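Local structure of TRAP-T family transporter, DctP (Periplasmic binding) subunit (Sulfitobacter sp. NAS-14.1, 4PF8) at residues 158-170 and 178-190. The protein binds beta-D-galacturonate and probably delivers it, as the periplasmic solute-binding subunit, to the membrane components of a TRAP transporter. Numbering follows the deposited sequence.
Sequences PEDVQGMKVRVMN and IESMGGNATPMAF. With GTR (beta-D-galactopyranuronic acid), chain D.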
loop_
_atom_site.group_PDB
_atom_site.type_symbol
_atom_site.label_atom_id
_atom_site.label_comp_id
_atom_site.label_asym_id
_atom_site.label_seq_id
_atom_site.Cartn_x
_atom_site.Cartn_y
_atom_site.Cartn_z
ATOM N N PRO A 158 19.525 5.941 -11.018
ATOM C CA PRO A 158 19.460 6.375 -9.616
ATOM C C PRO A 158 20.129 7.726 -9.408
ATOM O O PRO A 158 19.703 8.480 -8.531
ATOM C CB PRO A 158 20.221 5.281 -8.861
ATOM C CG PRO A 158 20.220 4.096 -9.778
ATOM C CD PRO A 158 20.100 4.595 -11.172
ATOM N N GLU A 159 21.135 8.053 -10.211
ATOM C CA GLU A 159 21.850 9.309 -10.032
ATOM C C GLU A 159 20.911 10.523 -10.223
ATOM O O GLU A 159 21.171 11.629 -9.711
ATOM C CB GLU A 159 23.039 9.361 -10.986
ATOM C CG GLU A 159 24.188 8.413 -10.608
ATOM C CD GLU A 159 23.849 6.926 -10.761
ATOM O OE1 GLU A 159 24.323 6.126 -9.919
ATOM O OE2 GLU A 159 23.131 6.544 -11.716
ATOM N N ASP A 160 19.801 10.314 -10.927
ATOM C CA ASP A 160 18.864 11.391 -11.206
ATOM C C ASP A 160 18.098 11.794 -9.934
ATOM O O ASP A 160 17.535 12.884 -9.857
ATOM C CB ASP A 160 17.888 10.999 -12.314
ATOM C CG ASP A 160 18.556 10.924 -13.681
ATOM O OD1 ASP A 160 19.545 11.666 -13.901
ATOM O OD2 ASP A 160 18.088 10.120 -14.523
ATOM N N VAL A 161 18.096 10.932 -8.929
ATOM C CA VAL A 161 17.426 11.247 -7.674
ATOM C C VAL A 161 18.288 12.091 -6.734
ATOM O O VAL A 161 17.796 12.653 -5.768
ATOM C CB VAL A 161 16.986 9.931 -6.977
ATOM C CG1 VAL A 161 16.264 10.198 -5.652
ATOM C CG2 VAL A 161 16.081 9.151 -7.890
ATOM N N GLN A 162 19.583 12.201 -7.019
ATOM C CA GLN A 162 20.474 12.979 -6.165
ATOM C C GLN A 162 19.961 14.404 -5.936
ATOM O O GLN A 162 19.689 15.149 -6.884
ATOM C CB GLN A 162 21.868 13.026 -6.790
ATOM C CG GLN A 162 22.615 11.738 -6.637
ATOM C CD GLN A 162 23.978 11.771 -7.282
ATOM O OE1 GLN A 162 24.377 12.759 -7.898
ATOM N NE2 GLN A 162 24.690 10.670 -7.177
ATOM N N GLY A 163 19.851 14.780 -4.673
ATOM C CA GLY A 163 19.458 16.128 -4.311
ATOM C C GLY A 163 17.956 16.345 -4.340
ATOM O O GLY A 163 17.469 17.402 -3.957
HETATM N N MSE A 164 17.205 15.361 -4.796
HETATM C CA MSE A 164 15.755 15.542 -4.929
HETATM C C MSE A 164 15.074 15.402 -3.583
HETATM O O MSE A 164 15.412 14.510 -2.817
HETATM C CB MSE A 164 15.181 14.513 -5.895
HETATM C CG MSE A 164 13.746 14.727 -6.292
HETATM SE SE MSE A 164 13.338 13.620 -7.862
HETATM C CE MSE A 164 14.306 14.523 -9.224
ATOM N N LYS A 165 14.079 16.251 -3.333
ATOM C CA LYS A 165 13.293 16.150 -2.111
ATOM C C LYS A 165 12.066 15.291 -2.393
ATOM O O LYS A 165 11.188 15.669 -3.162
ATOM C CB LYS A 165 12.864 17.531 -1.605
ATOM C CG LYS A 165 14.004 18.385 -1.074
ATOM C CD LYS A 165 13.547 19.796 -0.720
ATOM C CE LYS A 165 14.697 20.571 -0.109
ATOM N NZ LYS A 165 14.411 22.033 -0.011
ATOM N N VAL A 166 12.035 14.105 -1.799
ATOM C CA VAL A 166 11.042 13.095 -2.134
ATOM C C VAL A 166 10.242 12.747 -0.878
ATOM O O VAL A 166 10.812 12.412 0.154
ATOM C CB VAL A 166 11.717 11.810 -2.672
ATOM C CG1 VAL A 166 10.655 10.790 -3.096
ATOM C CG2 VAL A 166 12.635 12.119 -3.870
ATOM N N ARG A 167 8.924 12.845 -0.981
ATOM C CA ARG A 167 8.068 12.395 0.115
ATOM C C ARG A 167 8.030 10.874 0.097
ATOM O O ARG A 167 7.974 10.262 -0.966
ATOM C CB ARG A 167 6.652 12.929 -0.039
ATOM C CG ARG A 167 5.670 12.363 0.954
ATOM C CD ARG A 167 4.973 11.116 0.406
ATOM N NE ARG A 167 4.018 10.579 1.372
ATOM C CZ ARG A 167 3.237 9.526 1.144
ATOM N NH1 ARG A 167 3.272 8.876 -0.014
ATOM N NH2 ARG A 167 2.415 9.115 2.080
ATOM N N VAL A 168 8.048 10.283 1.289
ATOM C CA VAL A 168 7.847 8.860 1.450
ATOM C C VAL A 168 6.749 8.609 2.495
ATOM O O VAL A 168 6.379 9.517 3.245
ATOM C CB VAL A 168 9.133 8.156 1.879
ATOM C CG1 VAL A 168 10.163 8.259 0.762
ATOM C CG2 VAL A 168 9.690 8.714 3.179
HETATM N N MSE A 169 6.241 7.386 2.507
HETATM C CA MSE A 169 5.337 6.920 3.562
HETATM C C MSE A 169 6.082 6.771 4.878
HETATM O O MSE A 169 7.309 6.822 4.938
HETATM C CB MSE A 169 4.775 5.537 3.212
HETATM C CG MSE A 169 3.808 5.514 2.127
HETATM SE SE MSE A 169 3.011 3.735 2.036
HETATM C CE MSE A 169 4.278 2.803 0.905
ATOM N N ASN A 170 5.313 6.540 5.938
ATOM C CA ASN A 170 5.879 6.373 7.277
ATOM C C ASN A 170 6.431 4.970 7.534
ATOM O O ASN A 170 5.841 4.156 8.248
ATOM C CB ASN A 170 4.809 6.736 8.313
ATOM C CG ASN A 170 4.336 8.165 8.170
ATOM O OD1 ASN A 170 3.252 8.431 7.649
ATOM N ND2 ASN A 170 5.162 9.101 8.606
ATOM N N ILE A 178 15.500 6.199 -0.386
ATOM C CA ILE A 178 15.754 7.484 -1.030
ATOM C C ILE A 178 17.195 7.932 -0.768
ATOM O O ILE A 178 17.889 8.415 -1.680
ATOM C CB ILE A 178 14.761 8.550 -0.533
ATOM C CG1 ILE A 178 13.339 8.166 -0.888
ATOM C CG2 ILE A 178 15.057 9.903 -1.118
ATOM C CD1 ILE A 178 13.137 7.896 -2.318
ATOM N N GLU A 179 17.661 7.772 0.463
ATOM C CA GLU A 179 19.026 8.170 0.820
ATOM C C GLU A 179 20.070 7.363 0.040
ATOM O O GLU A 179 21.149 7.871 -0.314
ATOM C CB GLU A 179 19.246 8.026 2.339
ATOM C CG GLU A 179 18.503 9.076 3.123
ATOM C CD GLU A 179 18.786 9.053 4.615
ATOM O OE1 GLU A 179 18.339 10.006 5.288
ATOM O OE2 GLU A 179 19.429 8.096 5.115
ATOM N N SER A 180 19.768 6.099 -0.230
ATOM C CA SER A 180 20.714 5.249 -0.943
ATOM C C SER A 180 20.897 5.745 -2.370
ATOM O O SER A 180 21.882 5.397 -3.026
ATOM C CB SER A 180 20.218 3.810 -0.938
ATOM O OG SER A 180 20.338 3.244 0.360
HETATM N N MSE A 181 19.976 6.573 -2.861
HETATM C CA MSE A 181 20.162 7.180 -4.186
HETATM C C MSE A 181 20.516 8.646 -4.103
HETATM O O MSE A 181 20.529 9.352 -5.115
HETATM C CB MSE A 181 18.919 6.985 -5.029
HETATM C CG MSE A 181 18.668 5.514 -5.335
HETATM SE SE MSE A 181 17.108 5.299 -6.419
HETATM C CE MSE A 181 15.795 5.782 -5.188
ATOM N N GLY A 182 20.827 9.109 -2.903
ATOM C CA GLY A 182 21.287 10.467 -2.705
ATOM C C GLY A 182 20.173 11.497 -2.617
ATOM O O GLY A 182 20.446 12.696 -2.661
ATOM N N GLY A 183 18.935 11.040 -2.460
ATOM C CA GLY A 183 17.812 11.948 -2.301
ATOM C C GLY A 183 17.625 12.348 -0.855
ATOM O O GLY A 183 18.307 11.843 0.048
ATOM N N ASN A 184 16.704 13.272 -0.637
ATOM C CA ASN A 184 16.365 13.708 0.705
ATOM C C ASN A 184 14.915 13.351 0.975
ATOM O O ASN A 184 14.015 13.876 0.333
ATOM C CB ASN A 184 16.618 15.202 0.860
ATOM C CG ASN A 184 18.064 15.577 0.563
ATOM O OD1 ASN A 184 18.988 15.185 1.287
ATOM N ND2 ASN A 184 18.267 16.317 -0.520
ATOM N N ALA A 185 14.711 12.425 1.907
ATOM C CA ALA A 185 13.396 11.862 2.190
ATOM C C ALA A 185 12.660 12.596 3.289
ATOM O O ALA A 185 13.251 12.979 4.288
ATOM C CB ALA A 185 13.537 10.426 2.581
ATOM N N THR A 186 11.357 12.775 3.101
ATOM C CA THR A 186 10.524 13.355 4.136
ATOM C C THR A 186 9.297 12.460 4.289
ATOM O O THR A 186 8.490 12.382 3.375
ATOM C CB THR A 186 10.035 14.759 3.744
ATOM O OG1 THR A 186 11.157 15.629 3.589
ATOM C CG2 THR A 186 9.178 15.350 4.859
ATOM N N PRO A 187 9.168 11.777 5.446
ATOM C CA PRO A 187 7.961 11.001 5.750
ATOM C C PRO A 187 6.808 11.988 5.923
ATOM O O PRO A 187 6.949 12.983 6.638
ATOM C CB PRO A 187 8.306 10.292 7.064
ATOM C CG PRO A 187 9.792 10.419 7.200
ATOM C CD PRO A 187 10.165 11.681 6.521
HETATM N N MSE A 188 5.696 11.747 5.237
HETATM C CA MSE A 188 4.557 12.660 5.292
HETATM C C MSE A 188 3.282 11.876 5.014
HETATM O O MSE A 188 3.233 11.026 4.120
HETATM C CB MSE A 188 4.704 13.761 4.238
HETATM C CG MSE A 188 3.596 14.797 4.227
HETATM SE SE MSE A 188 3.913 16.076 2.770
HETATM C CE MSE A 188 5.756 16.098 2.918
ATOM N N ALA A 189 2.234 12.170 5.776
ATOM C CA ALA A 189 0.924 11.596 5.495
ATOM C C ALA A 189 0.460 11.840 4.064
ATOM O O ALA A 189 0.673 12.918 3.487
ATOM C CB ALA A 189 -0.104 12.147 6.491
ATOM N N PHE A 190 -0.194 10.839 3.488
ATOM C CA PHE A 190 -0.627 10.865 2.088
ATOM C C PHE A 190 -1.462 12.100 1.744
ATOM O O PHE A 190 -1.287 12.684 0.690
ATOM C CB PHE A 190 -1.415 9.581 1.799
ATOM C CG PHE A 190 -1.715 9.314 0.350
ATOM C CD1 PHE A 190 -0.722 9.301 -0.608
ATOM C CD2 PHE A 190 -2.986 8.969 -0.016
ATOM C CE1 PHE A 190 -1.019 9.010 -1.920
ATOM C CE2 PHE A 190 -3.288 8.626 -1.335
ATOM C CZ PHE A 190 -2.290 8.658 -2.282
HETATM C C1 GTR D . -1.170 4.164 -1.836
HETATM C C2 GTR D . -1.783 3.226 -0.850
HETATM C C3 GTR D . -2.281 4.056 0.319
HETATM C C4 GTR D . -1.142 4.823 0.976
HETATM C C5 GTR D . -0.518 5.675 -0.125
HETATM C C6 GTR D . 0.702 6.419 0.404
HETATM O O1 GTR D . -0.609 3.420 -2.962
HETATM O O2 GTR D . -2.906 2.573 -1.502
HETATM O O3 GTR D . -2.781 3.122 1.301
HETATM O O4 GTR D . -0.187 3.866 1.464
HETATM O O5 GTR D . -0.118 4.870 -1.253
HETATM O O6A GTR D . 1.625 6.610 -0.432
HETATM O O6B GTR D . 0.661 6.906 1.557
HETATM O O HOH W 1 22.609 8.102 -6.761
#
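Arg167 and Met188 meet where a parallel beta-alpha-beta unit runs into the galacturonate pocket. Strands 165-168 and 184-187, joined through helix 172-179, pair in parallel register from Lys165 with Asn184 to Val168 with Pro187. The ladder alternates between them: Asn184 N gives to Met164 O, Val166 N to Asn184 O, Thr186 N to Val166 O, Val168 N to Thr186 O, and Met188 N to Val168 O. On the helix-facing side, Val168 CG1 lies 3.6 Å from Ile178 CG1, and Val166 CG1 is 3.9 Å from Ile178 CD1. A Schellman motif closes the helix, with Gly182 as C-prime at positive phi, Gly183 N bonded to Ile178 O and Gly182 N to Glu179 O; Gly182 O accepts Gly163 N at 3.0 Å.

At the pocket end, the Arg167 chain turns at chi2 (-92°), and its guanidinium takes Met188 O side-on, NE and NH2 each at 2.9 Å with the oxygen 3° out of its plane. The outer nitrogens hold the sugar carboxylate almost straight: NH1 to GTR O6A at 2.8 Å (178°) and NH2 to GTR O6B at 2.9 Å. The Phe190 ring covers the sugar with one face; GTR C5 lies over the middle of the ring, 3.6 Å above its plane. A leucine in place of Arg167 would probably leave the carboxylate without this paired partner and Met188 O without these two donors. Held by two bonds to the backbone and two to the ligand, the guanidinium probably has little freedom to turn, which is consistent with binding a uronate through its carboxylate.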